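PDB 5FYP: phosphoinositol-specific phospholipase C from Pseudomonas sp., which probably cleaves the phosphodiester bond of phosphoinositide lipids in a calcium-dependent reaction, releasing diacylglycerol and an inositol phosphate. Local coordinates for residues T15-I20 against P113-L118; N92-C97 against K134-L139; D153-I158 against G163-N168; K172-A177 against V236-M241; N219-K224 against F253-I258. All coordinates share one frame; numbering follows the deposited sequence.

Interaction 1: residues T15-I20 against P113-L118; sequences TPFNGI and PITLIL
Phe17 makes every contact with the segment 113-118, laying the far end of its ring against Pro113 and Thr115. The apolar part belongs to the proline: Phe17 CE1 lies 3.9 Å from Pro113 CG, with CD1 of the same ring almost as near, so two neighbouring ring carbons share one methylene, which comes at them obliquely. With its CG anti to the backbone N (chi1 -171°), the phenylalanine reaches out from its short 3-10 turn, and the benzyl group and the pyrrolidine slide past each other in opposite directions.

The second kind of contact is polar against aromatic. Thr115 OG1 sits 3.5 Å from Phe17 CZ, close to the ring plane, so the hydroxyl oxygen faces the aromatic edge and not its pi cloud.

Both segments belong to the TIM-barrel-like fold of the family. The loop 15-20 leads into strand 20-25 and Pro113 precedes strand 114-120, so Phe17 bridges two strands' N-terminal ends, with Thr115 also packing on Thr46 and Val187 of adjacent strands.

Backbone hydrogen bonds within the loop run from Gly19 N to Pro16 O (2.8 Å) and from Ile20 N to Phe17 O (3.2 Å), and Phe17 pairs with Pro175; a side-chain bond is added, Asn18 OD1 accepting from Trp174 N.

Interaction 2: residues N92-C97 against K134-L139; sequences NDLEAC and KDFDEL
Leu94 and Leu139 meet methyl to methyl where helices 94-107 and 133-144 lie next to each other on the outside of the TIM-barrel-like fold. The closely packed, buried side of the contact faces the strands. There Leu94 CD2 is 4.0 Å from Leu139 CD2 and equally far from Phe136 CE1, so a single methyl fills the angle between a leucine and an aromatic ring. It meets the ring at its edge, near the ring plane, and the two side chains cross at about a right angle. Phe136 also meets the ring of Phe51, nearly parallel, and that of Trp66 edge-to-face, and Leu94 rests on Leu49 and Phe51 of strand 46-52.

The outer side is partly exposed and carried by Glu95. Its chain, extended with CG anti to the backbone N (chi1 179°), passes obliquely over Leu139 CD1, which meets a row of its atoms from CB to the carboxylate; its polar end is engaged elsewhere, OE2 forming a salt bridge with Arg142. Asp93 caps helix 94-107, its OD1 accepting from Ala96 N at 3.0 Å. On the outer side, the nearest approach is Glu95 OE1 to Leu139 CD1, at 3.7 Å.

Interaction 3: residues D153-I158 against G163-N168; sequences DLATHI and GALQGN
Leu165 drives one branch against the face of helix 151-158 formed by Leu154, Ala155 and Ile158, closing a compact pair of consecutive helices. The two segments are separated by four residues, and the second helix, 165-168, is a single turn that starts just after Ala164 at its N-cap. Both belong to the excursion between strands 114-120 and 184-189 of the TIM-barrel-like fold.

The leucine can be followed outward. Its CB does not itself reach the first helix. CG is next, lying 4.2 Å from Ala155 CB and so only at the margin of contact. CG stands beside the backbone N, anti to the carbonyl carbon (chi1 -79°), and this turns the isobutyl group toward the longer helix. The chain divides there, and the CD2 branch does the work. Its closest neighbour is backbone: Leu165 CD2 lies 3.7 Å from Ala155 CA. The methyl of Ala155 is small enough to let it in, with Ala155 CB at 3.9 Å from Leu165 CD2. On the flanks, Leu154 CG and Ile158 CD1 each stand 4.0 Å from that same Leu165 CD2, so one methyl is lodged among three residues of the helix.

Toward the partly exposed end of the contact, Ile158 takes over. Asn168 turns its amide to another partner, ND2 bonding to Ser160 OG in the connecting loop, and leaves its CB and main chain for the isoleucine. Ile158 CD1 thus ends 3.7 Å from Asn168 O.

Interaction 4: residues K172-A177 against V236-M241; sequences KSWPTA and VAMNNM
Ala237 is the first residue of the segment 236-241 to touch Trp174, and it meets the benzo end of the ring system in two ways. Its carbonyl lies in the plane of the indole, with Ala237 O 3.5 Å from Trp174 CZ2, so the oxygen faces an aromatic C-H edge. Its methyl touches the same carbon more loosely, Ala237 CB standing 4.2 Å from Trp174 CZ2.

Met238 follows, the first residue of strand 238-242. Extended beyond CG, with chi3 178°, its thioether crosses the tryptophan at about a right angle and brings CE to 3.9 Å from Trp174 CH2, at an oblique approach to the ring. Met238 is also packed on Val187 and Ile258. Beyond it, Asn239 turns to other partners, among them His257.

The indole N-H has its own acceptor, Ser256 O, which fixes the rotation of the ring. Putting an alanine at Trp174 would probably leave Ser256 O without this donor and open a gap between the loop and Met238 CE.

Leu154 and Leu185 press on the indole as well. Trp174 thus packs against residues at the starts of strands 184-189, 238-242 and 258-262, at the N-terminal end of the TIM-barrel-like fold.

Interaction 5: residues N219-K224 against F253-I258; sequences NDISGK and FAYSHI
The imidazole of His257 and the phenol of Tyr255 both turn to helix 219-222. At the imidazole edge, near its plane, Ile221 O stands 3.1 Å from His257 CE1, while one face of the imidazole is covered by Tyr255 CB, 3.7 Å above the plane and offset toward the rim. Tyr255 and His257 flank Ser256, which has positive phi and ends helix 249-254 in a Schellman motif; this tight reversal puts both rings on the same neighbour.

Tyr255 is approached obliquely by two groups. Ile221 CG2 lies 3.8 Å from Tyr255 CG, near the root of the ring, and Ser222 packs at the phenol end. Replacing Tyr255 by an alanine would take away the ring and is likely to leave a gap beside Ile221 CG2 and Ser222 CB.

His257 ND1 bonds to Asn239 OD1 and NE2 to Gln166 O; these two bonds hold the imidazole in its orientation, and two oxygen acceptors are consistent with a protonated ring. Ser222 sends its OG to Gln218. From the first residue of the helix, Asn219 ND2 donates to Lys224 O, past its end, at 2.9 Å and nearly straight at 166°. The shortest approach to the phenol is Ser222 CB to Tyr255 CZ, at 3.4 Å.

In the fold
Interactions 1 and 4 are the buried centre of the set, their centres about 7 Å apart; the loop 172-177 of interaction 4 runs beside residues 15-20 of interaction 1, and hydrogen bonds join the two loops. In both, an aromatic ring from a loop meets the start of a strand. Interactions 2 and 3 join helices outside the strands mainly through leucine methyls, with an aromatic edge and a glutamate chain added in interaction 2, which lies on the other side of the chain's centre from interactions 4 and 5. Leu118 of strand 114-120 nevertheless touches Phe136 and so links interaction 1 to 2. Interaction 5, only partly buried, mixes rings with polar groups and is tied by hydrogen bonds to interactions 3 and 4.

Interaction 1: residues T15-I20 against P113-L118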
# COMPACT_ATOMS: atom_id res chain seq x y z
N THR A 15 -9.53 -13.22 10.91
CA THR A 15 -8.17 -12.95 11.34
C THR A 15 -7.91 -11.45 11.27
O THR A 15 -8.23 -10.82 10.28
CB THR A 15 -7.18 -13.70 10.43
OG1 THR A 15 -7.50 -15.10 10.41
CG2 THR A 15 -5.76 -13.57 10.86
N PRO A 16 -7.25 -10.87 12.30
CA PRO A 16 -6.78 -9.49 12.19
C PRO A 16 -5.97 -9.28 10.92
O PRO A 16 -5.20 -10.16 10.54
CB PRO A 16 -5.90 -9.35 13.44
CG PRO A 16 -6.56 -10.26 14.43
CD PRO A 16 -6.89 -11.47 13.60
N PHE A 17 -6.10 -8.12 10.31
CA PHE A 17 -5.42 -7.89 9.03
C PHE A 17 -3.92 -8.12 9.11
O PHE A 17 -3.31 -8.62 8.17
CB PHE A 17 -5.74 -6.48 8.56
CG PHE A 17 -5.27 -6.16 7.14
CD1 PHE A 17 -5.87 -6.74 6.05
CD2 PHE A 17 -4.22 -5.29 6.93
CE1 PHE A 17 -5.45 -6.44 4.77
CE2 PHE A 17 -3.79 -4.99 5.64
CZ PHE A 17 -4.40 -5.56 4.55
N ASN A 18 -3.32 -7.73 10.24
CA ASN A 18 -1.89 -7.92 10.45
C ASN A 18 -1.47 -9.39 10.59
O ASN A 18 -0.29 -9.69 10.49
CB ASN A 18 -1.40 -7.11 11.64
CG ASN A 18 -2.14 -7.46 12.90
OD1 ASN A 18 -3.36 -7.28 13.00
ND2 ASN A 18 -1.40 -7.87 13.91
N GLY A 19 -2.44 -10.27 10.84
CA GLY A 19 -2.18 -11.72 10.88
C GLY A 19 -2.41 -12.44 9.59
O GLY A 19 -2.40 -13.69 9.60
N ILE A 20 -2.61 -11.71 8.49
CA ILE A 20 -2.90 -12.30 7.19
C ILE A 20 -1.71 -12.08 6.24
O ILE A 20 -1.19 -10.96 6.12
CB ILE A 20 -4.18 -11.70 6.59
CG1 ILE A 20 -5.38 -11.93 7.52
CG2 ILE A 20 -4.44 -12.26 5.21
CD1 ILE A 20 -6.64 -11.24 7.09
N PRO A 113 -10.48 -6.61 1.96
CA PRO A 113 -9.93 -5.27 1.79
C PRO A 113 -8.84 -5.22 0.73
O PRO A 113 -7.97 -6.10 0.68
CB PRO A 113 -9.39 -4.94 3.17
CG PRO A 113 -9.21 -6.27 3.85
CD PRO A 113 -10.39 -7.07 3.34
N ILE A 114 -8.89 -4.17 -0.09
CA ILE A 114 -7.89 -3.95 -1.14
C ILE A 114 -6.81 -3.01 -0.62
O ILE A 114 -7.14 -1.98 -0.06
CB ILE A 114 -8.53 -3.35 -2.38
CG1 ILE A 114 -9.54 -4.32 -2.99
CG2 ILE A 114 -7.48 -2.94 -3.41
CD1 ILE A 114 -10.50 -3.66 -3.97
N THR A 115 -5.56 -3.39 -0.82
CA THR A 115 -4.44 -2.55 -0.46
C THR A 115 -3.77 -2.08 -1.75
O THR A 115 -3.42 -2.89 -2.60
CB THR A 115 -3.44 -3.28 0.45
OG1 THR A 115 -4.11 -3.69 1.64
CG2 THR A 115 -2.29 -2.40 0.86
N LEU A 116 -3.60 -0.77 -1.88
CA LEU A 116 -2.95 -0.15 -3.05
C LEU A 116 -1.66 0.51 -2.63
O LEU A 116 -1.66 1.46 -1.85
CB LEU A 116 -3.82 0.89 -3.71
CG LEU A 116 -5.15 0.53 -4.22
CD1 LEU A 116 -5.77 1.72 -4.96
CD2 LEU A 116 -5.09 -0.67 -5.15
N ILE A 117 -0.56 -0.01 -3.16
CA ILE A 117 0.76 0.56 -2.93
C ILE A 117 0.97 1.66 -3.97
O ILE A 117 0.98 1.42 -5.16
CB ILE A 117 1.85 -0.53 -3.09
CG1 ILE A 117 1.55 -1.78 -2.20
CG2 ILE A 117 3.26 0.03 -2.87
CD1 ILE A 117 1.41 -1.53 -0.72
N LEU A 118 1.10 2.89 -3.48
CA LEU A 118 1.27 4.08 -4.30
C LEU A 118 2.74 4.47 -4.19
O LEU A 118 3.16 5.07 -3.19
CB LEU A 118 0.31 5.17 -3.85
CG LEU A 118 -1.17 4.74 -3.83
CD1 LEU A 118 -2.02 5.86 -3.28
CD2 LEU A 118 -1.66 4.29 -5.17

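Interaction 2: residues N92-C97 against K134-L139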
# COMPACT_ATOMS: atom_id res chain seq x y z
N ASN A 92 -5.32 7.72 -19.31
CA ASN A 92 -5.15 6.70 -18.28
C ASN A 92 -4.09 7.13 -17.25
O ASN A 92 -2.99 6.61 -17.20
CB ASN A 92 -4.78 5.33 -18.92
CG ASN A 92 -3.61 5.39 -19.90
OD1 ASN A 92 -3.41 6.37 -20.65
ND2 ASN A 92 -2.81 4.34 -19.92
N ASP A 93 -4.48 8.11 -16.45
CA ASP A 93 -3.63 8.71 -15.44
C ASP A 93 -3.84 8.07 -14.07
O ASP A 93 -4.53 7.07 -13.95
CB ASP A 93 -3.84 10.23 -15.42
CG ASP A 93 -5.22 10.64 -14.94
OD1 ASP A 93 -6.14 9.80 -14.85
OD2 ASP A 93 -5.39 11.85 -14.70
N LEU A 94 -3.28 8.66 -13.02
CA LEU A 94 -3.45 8.11 -11.70
C LEU A 94 -4.90 8.00 -11.32
O LEU A 94 -5.39 6.97 -10.85
CB LEU A 94 -2.68 8.90 -10.65
CG LEU A 94 -2.85 8.41 -9.22
CD1 LEU A 94 -2.40 6.99 -9.02
CD2 LEU A 94 -2.14 9.32 -8.24
N GLU A 95 -5.64 9.09 -11.54
CA GLU A 95 -7.07 9.09 -11.19
C GLU A 95 -7.81 7.98 -11.91
O GLU A 95 -8.68 7.31 -11.33
CB GLU A 95 -7.68 10.46 -11.49
CG GLU A 95 -9.16 10.53 -11.19
CD GLU A 95 -9.72 11.94 -11.19
OE1 GLU A 95 -8.96 12.92 -11.23
OE2 GLU A 95 -10.95 12.08 -11.12
N ALA A 96 -7.48 7.77 -13.18
CA ALA A 96 -8.14 6.70 -13.94
C ALA A 96 -7.85 5.31 -13.33
O ALA A 96 -8.74 4.45 -13.19
CB ALA A 96 -7.71 6.72 -15.37
N CYS A 97 -6.60 5.08 -12.98
CA CYS A 97 -6.20 3.83 -12.35
C CYS A 97 -6.93 3.61 -11.02
O CYS A 97 -7.40 2.52 -10.72
CB CYS A 97 -4.69 3.74 -12.15
SG CYS A 97 -3.70 3.72 -13.66
N LYS A 134 -1.75 17.63 0.61
CA LYS A 134 -3.17 17.90 0.72
C LYS A 134 -3.92 17.61 -0.60
O LYS A 134 -5.00 17.02 -0.60
CB LYS A 134 -3.41 19.33 1.17
CG LYS A 134 -4.87 19.73 1.32
CD LYS A 134 -4.94 20.94 2.23
CE LYS A 134 -6.29 21.62 2.30
NZ LYS A 134 -6.86 21.98 0.97
N ASP A 135 -3.32 18.03 -1.73
CA ASP A 135 -3.94 17.76 -3.04
C ASP A 135 -4.04 16.25 -3.28
O ASP A 135 -5.03 15.80 -3.85
CB ASP A 135 -3.16 18.41 -4.16
CG ASP A 135 -3.16 19.92 -4.09
OD1 ASP A 135 -4.26 20.51 -4.09
OD2 ASP A 135 -2.06 20.52 -3.99
N PHE A 136 -3.02 15.51 -2.88
CA PHE A 136 -3.04 14.06 -3.02
C PHE A 136 -4.15 13.43 -2.19
O PHE A 136 -4.91 12.61 -2.71
CB PHE A 136 -1.65 13.55 -2.67
CG PHE A 136 -1.44 12.10 -2.93
CD1 PHE A 136 -1.34 11.63 -4.23
CD2 PHE A 136 -1.29 11.20 -1.87
CE1 PHE A 136 -1.08 10.31 -4.51
CE2 PHE A 136 -1.02 9.86 -2.14
CZ PHE A 136 -0.95 9.44 -3.47
N ASP A 137 -4.26 13.84 -0.92
CA ASP A 137 -5.35 13.36 -0.08
C ASP A 137 -6.70 13.71 -0.69
O ASP A 137 -7.63 12.90 -0.64
CB ASP A 137 -5.27 13.91 1.33
CG ASP A 137 -4.35 13.12 2.25
OD1 ASP A 137 -3.73 12.13 1.78
OD2 ASP A 137 -4.33 13.44 3.44
N GLU A 138 -6.82 14.91 -1.24
CA GLU A 138 -8.10 15.32 -1.80
C GLU A 138 -8.48 14.45 -3.00
O GLU A 138 -9.63 14.09 -3.16
CB GLU A 138 -8.10 16.82 -2.11
CG GLU A 138 -8.19 17.65 -0.84
CD GLU A 138 -8.12 19.15 -1.01
OE1 GLU A 138 -7.79 19.62 -2.09
OE2 GLU A 138 -8.35 19.83 -0.00
N LEU A 139 -7.49 14.11 -3.84
CA LEU A 139 -7.74 13.22 -4.98
C LEU A 139 -8.22 11.85 -4.49
O LEU A 139 -9.23 11.35 -4.97
CB LEU A 139 -6.48 13.05 -5.83
CG LEU A 139 -6.54 11.92 -6.86
CD1 LEU A 139 -7.65 12.17 -7.86
CD2 LEU A 139 -5.22 11.76 -7.59

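Interaction 3: residues D153-I158 against G163-N168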
# COMPACT_ATOMS: atom_id res chain seq x y z
N ASP A 153 -8.26 5.78 11.48
CA ASP A 153 -9.21 4.71 11.73
C ASP A 153 -8.56 3.59 12.53
O ASP A 153 -9.15 3.03 13.45
CB ASP A 153 -9.78 4.19 10.43
CG ASP A 153 -10.49 5.27 9.63
OD1 ASP A 153 -11.12 6.18 10.24
OD2 ASP A 153 -10.46 5.19 8.38
N LEU A 154 -7.33 3.22 12.15
CA LEU A 154 -6.59 2.21 12.88
C LEU A 154 -6.29 2.66 14.29
O LEU A 154 -6.42 1.91 15.25
CB LEU A 154 -5.31 1.87 12.13
CG LEU A 154 -4.43 0.81 12.81
CD1 LEU A 154 -5.11 -0.52 13.00
CD2 LEU A 154 -3.15 0.68 12.01
N ALA A 155 -5.88 3.91 14.43
CA ALA A 155 -5.56 4.48 15.75
C ALA A 155 -6.76 4.41 16.69
O ALA A 155 -6.64 3.97 17.84
CB ALA A 155 -5.06 5.90 15.58
N THR A 156 -7.92 4.81 16.20
CA THR A 156 -9.12 4.70 17.00
C THR A 156 -9.39 3.25 17.37
O THR A 156 -9.74 2.95 18.52
CB THR A 156 -10.29 5.31 16.23
OG1 THR A 156 -10.03 6.71 16.10
CG2 THR A 156 -11.61 5.08 16.94
N HIS A 157 -9.22 2.33 16.44
CA HIS A 157 -9.45 0.91 16.71
C HIS A 157 -8.63 0.41 17.91
O HIS A 157 -9.13 -0.33 18.74
CB HIS A 157 -9.15 0.05 15.49
CG HIS A 157 -9.37 -1.40 15.73
ND1 HIS A 157 -10.63 -1.95 15.82
CD2 HIS A 157 -8.49 -2.40 15.96
CE1 HIS A 157 -10.52 -3.24 16.04
NE2 HIS A 157 -9.23 -3.54 16.14
N ILE A 158 -7.37 0.81 17.96
CA ILE A 158 -6.46 0.35 19.04
C ILE A 158 -6.41 1.29 20.24
O ILE A 158 -5.67 1.05 21.19
CB ILE A 158 -5.03 0.07 18.52
CG1 ILE A 158 -4.27 1.36 18.14
CG2 ILE A 158 -5.07 -0.93 17.37
CD1 ILE A 158 -2.79 1.19 18.11
N GLY A 163 -0.52 9.67 15.83
CA GLY A 163 0.90 9.97 15.95
C GLY A 163 1.66 9.09 16.89
O GLY A 163 2.87 9.30 17.07
N ALA A 164 1.01 8.08 17.46
CA ALA A 164 1.65 7.08 18.30
C ALA A 164 1.34 5.66 17.85
O ALA A 164 1.58 4.69 18.59
CB ALA A 164 1.25 7.27 19.78
N LEU A 165 0.84 5.51 16.63
CA LEU A 165 0.63 4.17 16.06
C LEU A 165 1.90 3.34 16.11
O LEU A 165 1.86 2.12 16.36
CB LEU A 165 0.21 4.26 14.59
CG LEU A 165 -1.27 4.59 14.38
CD1 LEU A 165 -1.50 4.96 12.92
CD2 LEU A 165 -2.13 3.41 14.79
N GLN A 166 3.04 3.97 15.83
CA GLN A 166 4.28 3.21 15.62
C GLN A 166 4.53 2.23 16.75
O GLN A 166 4.77 1.04 16.52
CB GLN A 166 5.43 4.20 15.48
CG GLN A 166 6.75 3.53 15.20
CD GLN A 166 7.93 4.48 15.29
OE1 GLN A 166 7.98 5.38 16.14
NE2 GLN A 166 8.91 4.26 14.45
N GLY A 167 4.53 2.77 17.96
CA GLY A 167 4.77 1.96 19.15
C GLY A 167 3.53 1.37 19.77
O GLY A 167 3.59 0.28 20.38
N ASN A 168 2.39 2.04 19.67
CA ASN A 168 1.17 1.51 20.30
C ASN A 168 0.58 0.31 19.59
O ASN A 168 -0.16 -0.45 20.20
CB ASN A 168 0.15 2.61 20.51
CG ASN A 168 0.59 3.61 21.57
OD1 ASN A 168 1.46 3.34 22.38
ND2 ASN A 168 -0.07 4.74 21.61

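Interaction 4: residues K172-A177 against V236-M241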
# COMPACT_ATOMS: atom_id res chain seq x y z
N LYS A 172 -1.03 -5.33 19.56
CA LYS A 172 -2.43 -5.05 19.20
C LYS A 172 -2.80 -5.70 17.86
O LYS A 172 -2.00 -5.93 16.96
CB LYS A 172 -2.69 -3.53 19.20
CG LYS A 172 -2.69 -2.84 20.60
CD LYS A 172 -4.08 -2.86 21.25
CE LYS A 172 -4.27 -2.06 22.51
NZ LYS A 172 -3.07 -1.96 23.36
N SER A 173 -4.08 -5.94 17.72
CA SER A 173 -4.66 -6.48 16.49
C SER A 173 -5.32 -5.38 15.68
O SER A 173 -6.08 -4.54 16.20
CB SER A 173 -5.73 -7.53 16.83
OG SER A 173 -5.13 -8.62 17.47
N TRP A 174 -5.05 -5.39 14.38
CA TRP A 174 -5.87 -4.60 13.44
C TRP A 174 -7.29 -5.17 13.40
O TRP A 174 -7.52 -6.32 13.77
CB TRP A 174 -5.26 -4.67 12.04
CG TRP A 174 -3.97 -3.94 11.86
CD1 TRP A 174 -2.84 -4.03 12.64
CD2 TRP A 174 -3.63 -3.05 10.78
NE1 TRP A 174 -1.85 -3.23 12.12
CE2 TRP A 174 -2.30 -2.63 10.98
CE3 TRP A 174 -4.34 -2.56 9.66
CZ2 TRP A 174 -1.68 -1.74 10.13
CZ3 TRP A 174 -3.71 -1.68 8.82
CH2 TRP A 174 -2.40 -1.26 9.07
N PRO A 175 -8.24 -4.40 12.83
CA PRO A 175 -9.53 -5.01 12.52
C PRO A 175 -9.34 -6.23 11.62
O PRO A 175 -8.35 -6.36 10.87
CB PRO A 175 -10.28 -3.89 11.78
CG PRO A 175 -9.60 -2.62 12.25
CD PRO A 175 -8.17 -3.01 12.36
N THR A 176 -10.31 -7.13 11.69
CA THR A 176 -10.25 -8.36 10.89
C THR A 176 -10.56 -8.07 9.44
O THR A 176 -11.12 -7.01 9.10
CB THR A 176 -11.22 -9.45 11.39
OG1 THR A 176 -12.53 -8.95 11.21
CG2 THR A 176 -10.95 -9.81 12.86
N ALA A 177 -10.25 -9.01 8.57
CA ALA A 177 -10.68 -8.88 7.17
C ALA A 177 -12.20 -8.70 7.07
O ALA A 177 -12.67 -7.89 6.27
CB ALA A 177 -10.19 -10.02 6.33
N VAL A 236 4.00 5.59 11.77
CA VAL A 236 4.35 4.42 10.96
C VAL A 236 3.65 3.15 11.46
O VAL A 236 3.92 2.67 12.56
CB VAL A 236 5.88 4.24 10.96
CG1 VAL A 236 6.31 2.93 10.35
CG2 VAL A 236 6.54 5.41 10.22
N ALA A 237 2.83 2.59 10.57
CA ALA A 237 2.08 1.37 10.83
C ALA A 237 2.35 0.30 9.78
O ALA A 237 1.71 -0.76 9.76
CB ALA A 237 0.59 1.67 10.87
N MET A 238 3.32 0.57 8.89
CA MET A 238 3.66 -0.27 7.76
C MET A 238 5.15 -0.09 7.47
O MET A 238 5.70 0.97 7.75
CB MET A 238 2.87 0.10 6.51
CG MET A 238 1.37 -0.10 6.68
SD MET A 238 0.62 -0.24 5.04
CE MET A 238 -1.10 -0.55 5.44
N ASN A 239 5.77 -1.13 6.92
CA ASN A 239 7.20 -1.08 6.60
C ASN A 239 7.45 -1.75 5.26
O ASN A 239 6.85 -2.76 4.94
CB ASN A 239 8.03 -1.74 7.70
CG ASN A 239 8.03 -0.92 8.97
OD1 ASN A 239 7.18 -1.12 9.87
ND2 ASN A 239 8.94 0.03 9.05
N ASN A 240 8.38 -1.16 4.49
CA ASN A 240 8.67 -1.59 3.13
C ASN A 240 10.13 -2.07 3.08
O ASN A 240 11.06 -1.34 3.43
CB ASN A 240 8.40 -0.52 2.05
CG ASN A 240 8.01 -1.10 0.66
OD1 ASN A 240 7.07 -1.92 0.43
ND2 ASN A 240 8.70 -0.57 -0.32
N MET A 241 10.30 -3.30 2.60
CA MET A 241 11.60 -3.96 2.57
C MET A 241 11.90 -4.53 1.21
O MET A 241 11.09 -5.24 0.62
CB MET A 241 11.64 -5.10 3.59
CG MET A 241 11.81 -4.50 4.98
SD MET A 241 10.38 -4.16 5.96
CE MET A 241 9.35 -5.69 5.74

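Interaction 5: residues N219-K224 against F253-I258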
# COMPACT_ATOMS: atom_id res chain seq x y z
N ASN A 219 15.29 0.90 14.12
CA ASN A 219 14.77 2.27 14.23
C ASN A 219 13.69 2.57 13.20
O ASN A 219 12.82 3.39 13.45
CB ASN A 219 15.86 3.31 14.14
CG ASN A 219 16.54 3.30 12.80
OD1 ASN A 219 17.07 2.27 12.42
ND2 ASN A 219 16.52 4.43 12.10
N ASP A 220 13.77 1.92 12.03
CA ASP A 220 12.80 2.17 10.97
C ASP A 220 11.44 1.56 11.30
O ASP A 220 10.44 1.94 10.70
CB ASP A 220 13.33 1.63 9.64
CG ASP A 220 14.63 2.27 9.21
OD1 ASP A 220 14.81 3.49 9.46
OD2 ASP A 220 15.46 1.57 8.56
N ILE A 221 11.43 0.62 12.24
CA ILE A 221 10.20 0.02 12.77
C ILE A 221 9.70 0.82 13.98
O ILE A 221 8.53 1.22 14.00
CB ILE A 221 10.41 -1.44 13.17
CG1 ILE A 221 11.01 -2.29 12.04
CG2 ILE A 221 9.12 -2.04 13.73
CD1 ILE A 221 10.19 -3.13 11.16
N SER A 222 10.56 1.06 14.97
CA SER A 222 10.14 1.47 16.31
C SER A 222 10.80 2.68 16.90
O SER A 222 10.60 2.97 18.06
CB SER A 222 10.34 0.26 17.24
OG SER A 222 11.65 -0.21 17.20
N GLY A 223 11.66 3.36 16.14
CA GLY A 223 12.37 4.53 16.63
C GLY A 223 12.25 5.70 15.69
O GLY A 223 11.24 5.84 14.98
N LYS A 224 13.24 6.57 15.71
CA LYS A 224 13.33 7.64 14.73
C LYS A 224 13.75 6.99 13.41
O LYS A 224 14.86 6.48 13.27
CB LYS A 224 14.32 8.73 15.13
CG LYS A 224 14.40 9.83 14.06
CD LYS A 224 15.63 10.69 14.16
CE LYS A 224 15.87 11.52 12.90
NZ LYS A 224 15.98 10.68 11.64
N PHE A 253 6.07 -7.65 11.89
CA PHE A 253 5.07 -8.55 12.44
C PHE A 253 4.95 -8.41 13.95
O PHE A 253 3.84 -8.32 14.51
CB PHE A 253 5.42 -10.00 12.02
CG PHE A 253 4.55 -11.07 12.63
CD1 PHE A 253 3.37 -11.44 12.08
CD2 PHE A 253 4.95 -11.71 13.78
CE1 PHE A 253 2.59 -12.43 12.66
CE2 PHE A 253 4.18 -12.71 14.36
CZ PHE A 253 3.00 -13.06 13.80
N ALA A 254 6.08 -8.38 14.64
CA ALA A 254 6.08 -8.24 16.12
C ALA A 254 5.42 -6.93 16.57
O ALA A 254 4.82 -6.85 17.65
CB ALA A 254 7.50 -8.32 16.65
N TYR A 255 5.59 -5.89 15.77
CA TYR A 255 5.02 -4.57 16.04
C TYR A 255 3.63 -4.35 15.46
O TYR A 255 3.10 -3.24 15.57
CB TYR A 255 5.99 -3.44 15.58
CG TYR A 255 6.90 -2.98 16.68
CD1 TYR A 255 8.02 -3.72 17.07
CD2 TYR A 255 6.60 -1.82 17.39
CE1 TYR A 255 8.80 -3.28 18.14
CE2 TYR A 255 7.37 -1.38 18.43
CZ TYR A 255 8.46 -2.13 18.83
OH TYR A 255 9.19 -1.66 19.90
N SER A 256 3.03 -5.39 14.86
CA SER A 256 1.72 -5.22 14.18
C SER A 256 1.78 -4.12 13.15
O SER A 256 0.81 -3.38 12.94
CB SER A 256 0.57 -5.04 15.15
OG SER A 256 0.48 -6.21 15.96
N HIS A 257 2.93 -4.01 12.46
CA HIS A 257 3.00 -3.17 11.25
C HIS A 257 2.87 -4.07 10.03
O HIS A 257 3.42 -5.17 10.00
CB HIS A 257 4.35 -2.46 11.15
CG HIS A 257 4.63 -1.46 12.24
ND1 HIS A 257 5.73 -0.65 12.17
CD2 HIS A 257 4.01 -1.14 13.39
CE1 HIS A 257 5.78 0.12 13.24
NE2 HIS A 257 4.76 -0.18 14.01
N ILE A 258 2.21 -3.59 8.98
CA ILE A 258 2.07 -4.39 7.76
C ILE A 258 3.35 -4.32 6.96
O ILE A 258 3.72 -3.24 6.42
CB ILE A 258 0.87 -3.95 6.92
CG1 ILE A 258 -0.41 -3.90 7.74
CG2 ILE A 258 0.71 -4.85 5.71
CD1 ILE A 258 -0.79 -5.18 8.44